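Local coordinates for protein phosphonopyruvate hydrolase (Variovorax sp., PDB 2HJP) that hydrolyses phosphonopyruvate to pyruvate and phosphate, cleaving its carbon–phosphorus bond with the help of a divalent metal ion, at residues W40-G43 / F44-S47; V232-G235 / N236-I239; A22-P25 / L26-K29. All coordinates share one frame; numbering follows the deposited sequence.

Overall arrangement
The three contacts are strand-to-helix turns at one end of an eight-stranded parallel barrel, following strands 17-21 (interaction 3), 38-41 (interaction 1) and 229-234 (interaction 2). The centres of interactions 1 and 2 lie about 9 Å apart, and those of interactions 2 and 3 about 12 Å. Glu45 of interaction 1 ties them together: its OE2 lies 2.7 Å from Ile239 N of interaction 2 and its OE1 2.7 Å from His23 ND1 of interaction 3, both probable hydrogen bonds. Ala238 CB and Val27 CG1, 3.6 Å apart, join interactions 2 and 3. Interaction 1 grips the carboxylate of phosphonopyruvate, Gly235 of interaction 2 touches the ligand, and interaction 3 stands farther back, beside a sodium ion.

Interaction 1: residues W40-G43 / F44-S47; sequences WGSG and FELS. With PPR (phosphonopyruvate), chain G.
Ser42 meets Glu45 across the turn from strand 38-41 into helix 43-49, and the bound phosphonopyruvate sits over the same turn. At the strand end, Trp40 presents its indole edge to the ligand: NE1 donates to PPR O1 at 2.9 Å with an N-H...O angle of 145°, a somewhat bent bond, while CZ2 packs against PPR C2 at 3.6 Å. Gly41 follows as the centre of an inverse gamma turn, which carries the chain from strand to helix. Ser42 is the N-cap. A chi1 of 177° turns the hydroxyl away from the serine's own N, and OG accepts from Glu45 N at 2.9 Å in a nearly straight bond (174°) and donates to PPR O1 at 2.7 Å, while the CB and CG of Glu45 lie against it. The main chain of Ser42 adds a first helical bond, Leu46 N to Ser42 O. Gly43 brings its backbone N to within 3.2 Å of PPR O2' and also bonds Asp81, a magnesium ligand; its O receives Ser47 N at 2.9 Å. Beyond it, Phe44 N donates to PPR O2' at 2.8 Å, and the Phe44 side chain packs on Gln276 of the second subunit. The substrate carboxylate is thus held on both oxygens at the N-terminus of a helix, where the helix dipole and the N-H groups of its first turn would be expected to stabilise its negative charge.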
loop_
_atom_site.group_PDB
_atom_site.type_symbol
_atom_site.label_atom_id
_atom_site.label_comp_id
_atom_site.label_asym_id
_atom_site.label_seq_id
_atom_site.Cartn_x
_atom_site.Cartn_y
_atom_site.Cartn_z
ATOM N N TRP A 40 -18.003 12.557 -2.851
ATOM C CA TRP A 40 -17.163 12.899 -4.001
ATOM C C TRP A 40 -15.720 12.563 -3.545
ATOM O O TRP A 40 -15.165 13.224 -2.628
ATOM C CB TRP A 40 -17.323 14.401 -4.327
ATOM C CG TRP A 40 -16.301 15.011 -5.230
ATOM C CD1 TRP A 40 -15.610 16.167 -5.010
ATOM C CD2 TRP A 40 -15.894 14.554 -6.536
ATOM N NE1 TRP A 40 -14.800 16.464 -6.091
ATOM C CE2 TRP A 40 -14.950 15.490 -7.032
ATOM C CE3 TRP A 40 -16.239 13.448 -7.331
ATOM C CZ2 TRP A 40 -14.347 15.356 -8.295
ATOM C CZ3 TRP A 40 -15.653 13.300 -8.583
ATOM C CH2 TRP A 40 -14.706 14.252 -9.060
ATOM N N GLY A 41 -15.130 11.545 -4.173
ATOM C CA GLY A 41 -13.772 11.121 -3.819
ATOM C C GLY A 41 -12.778 11.968 -4.587
ATOM O O GLY A 41 -12.058 11.534 -5.449
ATOM N N SER A 42 -12.779 13.226 -4.217
ATOM C CA SER A 42 -11.986 14.295 -4.781
ATOM C C SER A 42 -10.449 14.101 -4.868
ATOM O O SER A 42 -9.819 13.861 -3.865
ATOM C CB SER A 42 -12.246 15.556 -3.920
ATOM O OG SER A 42 -11.415 16.612 -4.404
ATOM N N GLY A 43 -9.863 14.224 -6.056
ATOM C CA GLY A 43 -8.397 14.145 -6.157
ATOM C C GLY A 43 -7.750 15.419 -5.567
ATOM O O GLY A 43 -6.664 15.390 -5.026
ATOM N N PHE A 44 -8.448 16.555 -5.640
ATOM C CA PHE A 44 -7.918 17.796 -5.124
ATOM C C PHE A 44 -7.832 17.670 -3.586
ATOM O O PHE A 44 -6.789 18.000 -2.944
ATOM C CB PHE A 44 -8.876 18.968 -5.496
ATOM C CG PHE A 44 -8.434 20.294 -4.900
ATOM C CD1 PHE A 44 -7.430 21.029 -5.510
ATOM C CD2 PHE A 44 -8.963 20.735 -3.693
ATOM C CE1 PHE A 44 -6.945 22.223 -4.898
ATOM C CE2 PHE A 44 -8.504 21.890 -3.095
ATOM C CZ PHE A 44 -7.471 22.642 -3.720
ATOM N N GLU A 45 -8.930 17.214 -2.990
ATOM C CA GLU A 45 -8.935 17.032 -1.528
ATOM C C GLU A 45 -7.910 16.018 -1.042
ATOM O O GLU A 45 -7.211 16.287 -0.072
ATOM C CB GLU A 45 -10.281 16.599 -1.006
ATOM C CG GLU A 45 -11.300 17.767 -0.982
ATOM C CD GLU A 45 -12.048 17.847 0.331
ATOM O OE1 GLU A 45 -11.902 16.884 1.135
ATOM O OE2 GLU A 45 -12.775 18.842 0.547
ATOM N N LEU A 46 -7.800 14.854 -1.697
ATOM C CA LEU A 46 -6.838 13.894 -1.187
ATOM C C LEU A 46 -5.399 14.430 -1.411
ATOM O O LEU A 46 -4.560 14.331 -0.516
ATOM C CB LEU A 46 -7.026 12.545 -1.887
ATOM C CG LEU A 46 -6.170 11.442 -1.353
ATOM C CD1 LEU A 46 -6.459 11.211 0.104
ATOM C CD2 LEU A 46 -6.435 10.203 -2.161
ATOM N N SER A 47 -5.095 15.004 -2.573
ATOM C CA SER A 47 -3.734 15.522 -2.749
ATOM C C SER A 47 -3.500 16.683 -1.758
ATOM O O SER A 47 -2.422 16.838 -1.221
ATOM C CB SER A 47 -3.480 15.973 -4.230
ATOM O OG SER A 47 -4.421 16.995 -4.494
HETATM C C1 PPR G . -11.570 17.600 -7.573
HETATM O O1 PPR G . -12.321 17.878 -6.550
HETATM O "O2'" PPR G . -10.542 16.980 -7.521
HETATM C C2 PPR G . -12.103 18.107 -8.880
HETATM C C3 PPR G . -12.830 19.238 -9.115
HETATM O O2 PPR G . -11.782 17.321 -9.908
HETATM P P PPR G . -11.646 20.655 -9.306
HETATM O O1P PPR G . -10.825 20.291 -10.575
HETATM O O2P PPR G . -10.806 20.696 -8.001
HETATM O O3P PPR G . -12.493 21.813 -9.556
#

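Interaction 2: residues V232-G235 / N236-I239; sequences VIYG and NHAI
Tyr234 and His237 supply the aromatic part of this turn, in which strand 229-234, the last of the barrel, passes through Gly235 and Asn236 into helix 237-256. The pair is an offset edge-to-face stack: the edge of Tyr234 is directed at the face of His237, with centroids 5.9 Å apart and planes at 82°. Van der Waals contact is closer, since His237 ND1 lies 3.5 Å from Tyr234 CB, and the imidazole edge also faces the backbone, ND1 standing 3.7 Å from Gly235 N. With CG beside its backbone N (chi1 -56°), the histidine folds back over the strand end. On one face of this imidazole stands Asn236 OD1, 4.1 Å above the ring centre. Without the imidazole, as with an alanine here, the edge of Tyr234 would probably lose its aromatic partner and a gap would open beside Gly235. The polar ends are tied outside the turn: Tyr234 OH bonds Glu220, and Asn236 OD1 bonds Arg240. Asn236 occupies the N-cap position, yet its side chain makes no capping bond; the carboxylate of Glu45 serves the first helical turn instead. His237 ND1 is buried with no polar partner in the model. Packing and stacking, rather than mutual hydrogen bonds, therefore shape the turn beside the ligand, which Gly235 touches; a carboxylate at the helix start would probably interact favourably with the helix dipole.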
loop_
_atom_site.group_PDB
_atom_site.type_symbol
_atom_site.label_atom_id
_atom_site.label_comp_id
_atom_site.label_asym_id
_atom_site.label_seq_id
_atom_site.Cartn_x
_atom_site.Cartn_y
_atom_site.Cartn_z
ATOM N N VAL A 232 -25.079 17.851 -8.278
ATOM C CA VAL A 232 -24.230 18.970 -7.970
ATOM C C VAL A 232 -23.138 18.420 -7.044
ATOM O O VAL A 232 -23.414 17.626 -6.117
ATOM C CB VAL A 232 -24.963 20.087 -7.285
ATOM C CG1 VAL A 232 -25.724 19.557 -6.169
ATOM C CG2 VAL A 232 -23.925 21.170 -6.831
ATOM N N ILE A 233 -21.887 18.794 -7.294
ATOM C CA ILE A 233 -20.792 18.284 -6.426
ATOM C C ILE A 233 -20.141 19.460 -5.658
ATOM O O ILE A 233 -19.804 20.480 -6.281
ATOM C CB ILE A 233 -19.669 17.615 -7.299
ATOM C CG1 ILE A 233 -20.184 16.245 -7.833
ATOM C CG2 ILE A 233 -18.333 17.408 -6.470
ATOM C CD1 ILE A 233 -19.944 15.004 -6.986
ATOM N N TYR A 234 -19.984 19.304 -4.335
ATOM C CA TYR A 234 -19.270 20.302 -3.503
ATOM C C TYR A 234 -17.846 19.794 -3.538
ATOM O O TYR A 234 -17.459 18.813 -2.875
ATOM C CB TYR A 234 -19.940 20.354 -2.161
ATOM C CG TYR A 234 -21.334 20.949 -2.357
ATOM C CD1 TYR A 234 -21.486 22.245 -2.817
ATOM C CD2 TYR A 234 -22.481 20.188 -2.116
ATOM C CE1 TYR A 234 -22.773 22.794 -3.036
ATOM C CE2 TYR A 234 -23.788 20.711 -2.323
ATOM C CZ TYR A 234 -23.901 22.026 -2.790
ATOM O OH TYR A 234 -25.144 22.541 -3.020
ATOM N N GLY A 235 -17.069 20.475 -4.347
ATOM C CA GLY A 235 -15.743 19.982 -4.650
ATOM C C GLY A 235 -14.642 19.905 -3.655
ATOM O O GLY A 235 -13.848 18.939 -3.723
ATOM N N ASN A 236 -14.579 20.873 -2.720
ATOM C CA ASN A 236 -13.438 20.865 -1.782
ATOM C C ASN A 236 -13.698 21.569 -0.444
ATOM O O ASN A 236 -12.772 22.027 0.215
ATOM C CB ASN A 236 -12.214 21.543 -2.499
ATOM C CG ASN A 236 -12.529 22.987 -3.027
ATOM O OD1 ASN A 236 -13.427 23.644 -2.527
ATOM N ND2 ASN A 236 -11.765 23.452 -4.055
ATOM N N HIS A 237 -14.948 21.576 -0.010
ATOM C CA HIS A 237 -15.346 22.283 1.171
ATOM C C HIS A 237 -14.963 21.553 2.472
ATOM O O HIS A 237 -14.797 22.201 3.533
ATOM C CB HIS A 237 -16.850 22.565 1.095
ATOM C CG HIS A 237 -17.245 23.318 -0.139
ATOM N ND1 HIS A 237 -17.408 22.695 -1.364
ATOM C CD2 HIS A 237 -17.287 24.657 -0.380
ATOM C CE1 HIS A 237 -17.514 23.626 -2.312
ATOM N NE2 HIS A 237 -17.448 24.823 -1.738
ATOM N N ALA A 238 -14.778 20.248 2.402
ATOM C CA ALA A 238 -14.365 19.546 3.637
ATOM C C ALA A 238 -12.886 19.886 3.931
ATOM O O ALA A 238 -12.531 20.246 5.070
ATOM C CB ALA A 238 -14.476 18.038 3.468
ATOM N N ILE A 239 -12.023 19.821 2.924
ATOM C CA ILE A 239 -10.606 20.082 3.288
ATOM C C ILE A 239 -10.443 21.579 3.725
ATOM O O ILE A 239 -9.633 21.939 4.612
ATOM C CB ILE A 239 -9.611 19.694 2.090
ATOM C CG1 ILE A 239 -8.166 19.670 2.594
ATOM C CG2 ILE A 239 -9.755 20.648 0.943
ATOM C CD1 ILE A 239 -7.827 18.494 3.503
#

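Interaction 3: residues A22-P25 / L26-K29; sequences AHNP and LVAK. With NA (sodium ion), chain D.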
loop_
_atom_site.group_PDB
_atom_site.type_symbol
_atom_site.label_atom_id
_atom_site.label_comp_id
_atom_site.label_asym_id
_atom_site.label_seq_id
_atom_site.Cartn_x
_atom_site.Cartn_y
_atom_site.Cartn_z
ATOM N N ALA A 22 -14.764 14.416 0.256
ATOM C CA ALA A 22 -14.250 13.822 1.462
ATOM C C ALA A 22 -12.801 13.436 1.204
ATOM O O ALA A 22 -12.498 12.906 0.134
ATOM C CB ALA A 22 -15.044 12.567 1.897
ATOM N N HIS A 23 -11.912 13.716 2.166
ATOM C CA HIS A 23 -10.481 13.336 2.014
ATOM C C HIS A 23 -10.135 12.095 2.893
ATOM O O HIS A 23 -8.981 11.606 2.907
ATOM C CB HIS A 23 -9.548 14.540 2.315
ATOM C CG HIS A 23 -9.898 15.301 3.559
ATOM N ND1 HIS A 23 -10.872 16.295 3.589
ATOM C CD2 HIS A 23 -9.368 15.259 4.802
ATOM C CE1 HIS A 23 -10.916 16.822 4.804
ATOM N NE2 HIS A 23 -10.019 16.204 5.557
ATOM N N ASN A 24 -11.100 11.610 3.679
ATOM C CA ASN A 24 -10.907 10.380 4.459
ATOM C C ASN A 24 -12.269 9.788 4.804
ATOM O O ASN A 24 -13.259 10.433 4.540
ATOM C CB ASN A 24 -10.052 10.586 5.723
ATOM C CG ASN A 24 -10.602 11.592 6.626
ATOM O OD1 ASN A 24 -11.744 11.564 6.919
ATOM N ND2 ASN A 24 -9.751 12.491 7.117
ATOM N N PRO A 25 -12.325 8.531 5.316
ATOM C CA PRO A 25 -13.614 7.880 5.662
ATOM C C PRO A 25 -14.415 8.619 6.768
ATOM O O PRO A 25 -15.645 8.612 6.758
ATOM C CB PRO A 25 -13.193 6.490 6.123
ATOM C CG PRO A 25 -11.973 6.196 5.228
ATOM C CD PRO A 25 -11.235 7.538 5.329
ATOM N N LEU A 26 -13.708 9.233 7.723
ATOM C CA LEU A 26 -14.415 9.939 8.780
ATOM C C LEU A 26 -15.227 11.116 8.169
ATOM O O LEU A 26 -16.398 11.304 8.474
ATOM C CB LEU A 26 -13.438 10.429 9.906
ATOM C CG LEU A 26 -14.015 11.279 11.067
ATOM C CD1 LEU A 26 -15.044 10.498 11.811
ATOM C CD2 LEU A 26 -12.939 11.741 12.050
ATOM N N VAL A 27 -14.571 11.921 7.360
ATOM C CA VAL A 27 -15.254 13.039 6.725
ATOM C C VAL A 27 -16.403 12.494 5.845
ATOM O O VAL A 27 -17.489 13.088 5.790
ATOM C CB VAL A 27 -14.254 13.824 5.829
ATOM C CG1 VAL A 27 -15.024 14.731 4.870
ATOM C CG2 VAL A 27 -13.227 14.614 6.770
ATOM N N ALA A 28 -16.175 11.372 5.154
ATOM C CA ALA A 28 -17.269 10.797 4.308
ATOM C C ALA A 28 -18.434 10.417 5.205
ATOM O O ALA A 28 -19.626 10.602 4.855
ATOM C CB ALA A 28 -16.750 9.571 3.513
ATOM N N LYS A 29 -18.120 9.813 6.364
ATOM C CA LYS A 29 -19.186 9.465 7.306
ATOM C C LYS A 29 -19.943 10.727 7.756
ATOM O O LYS A 29 -21.194 10.710 7.869
ATOM C CB LYS A 29 -18.605 8.707 8.506
ATOM C CG LYS A 29 -19.641 8.219 9.558
ATOM C CD LYS A 29 -18.925 7.238 10.536
ATOM C CE LYS A 29 -19.894 6.480 11.432
ATOM N NZ LYS A 29 -19.152 5.534 12.334
HETATM NA NA NA D . -6.397 12.072 3.591
#
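A capped helix start, local in sequence, joins the loop after strand 17-21 to helix 25-34, and Asn24 and Val27 are its chief partners. The capping bond is the clearest evidence: Asn24 OD1 accepts from Val27 N at 2.9 Å, nearly straight at the hydrogen (176°) and with the N lying almost in line with the side-chain C=O. A chi1 of 58° sets CG between the backbone N and the carbonyl carbon, which swings the amide back over the first turn. Backbone bonds Ala28 N to Asn24 O and Lys29 N to Pro25 O continue the helix. This is the N-cap of the first helix after the first strand of a TIM-type barrel, with proline at its opening residue. Val27 is wedged by its two methyls: CG1 packs on Ala22 CB at 3.7 Å, and CG2 sits over a face of the His23 imidazole, itself tied to Glu45, as a CH-pi contact, 4.0 Å from the centroid and 27° off the normal. Ala22 CB also touches Ala28 CB at 3.8 Å. The backbone O of His23 binds a sodium ion at 2.7 Å, a site to which Ser49 contributes as well, while Leu26 packs on Ala48 of the second subunit.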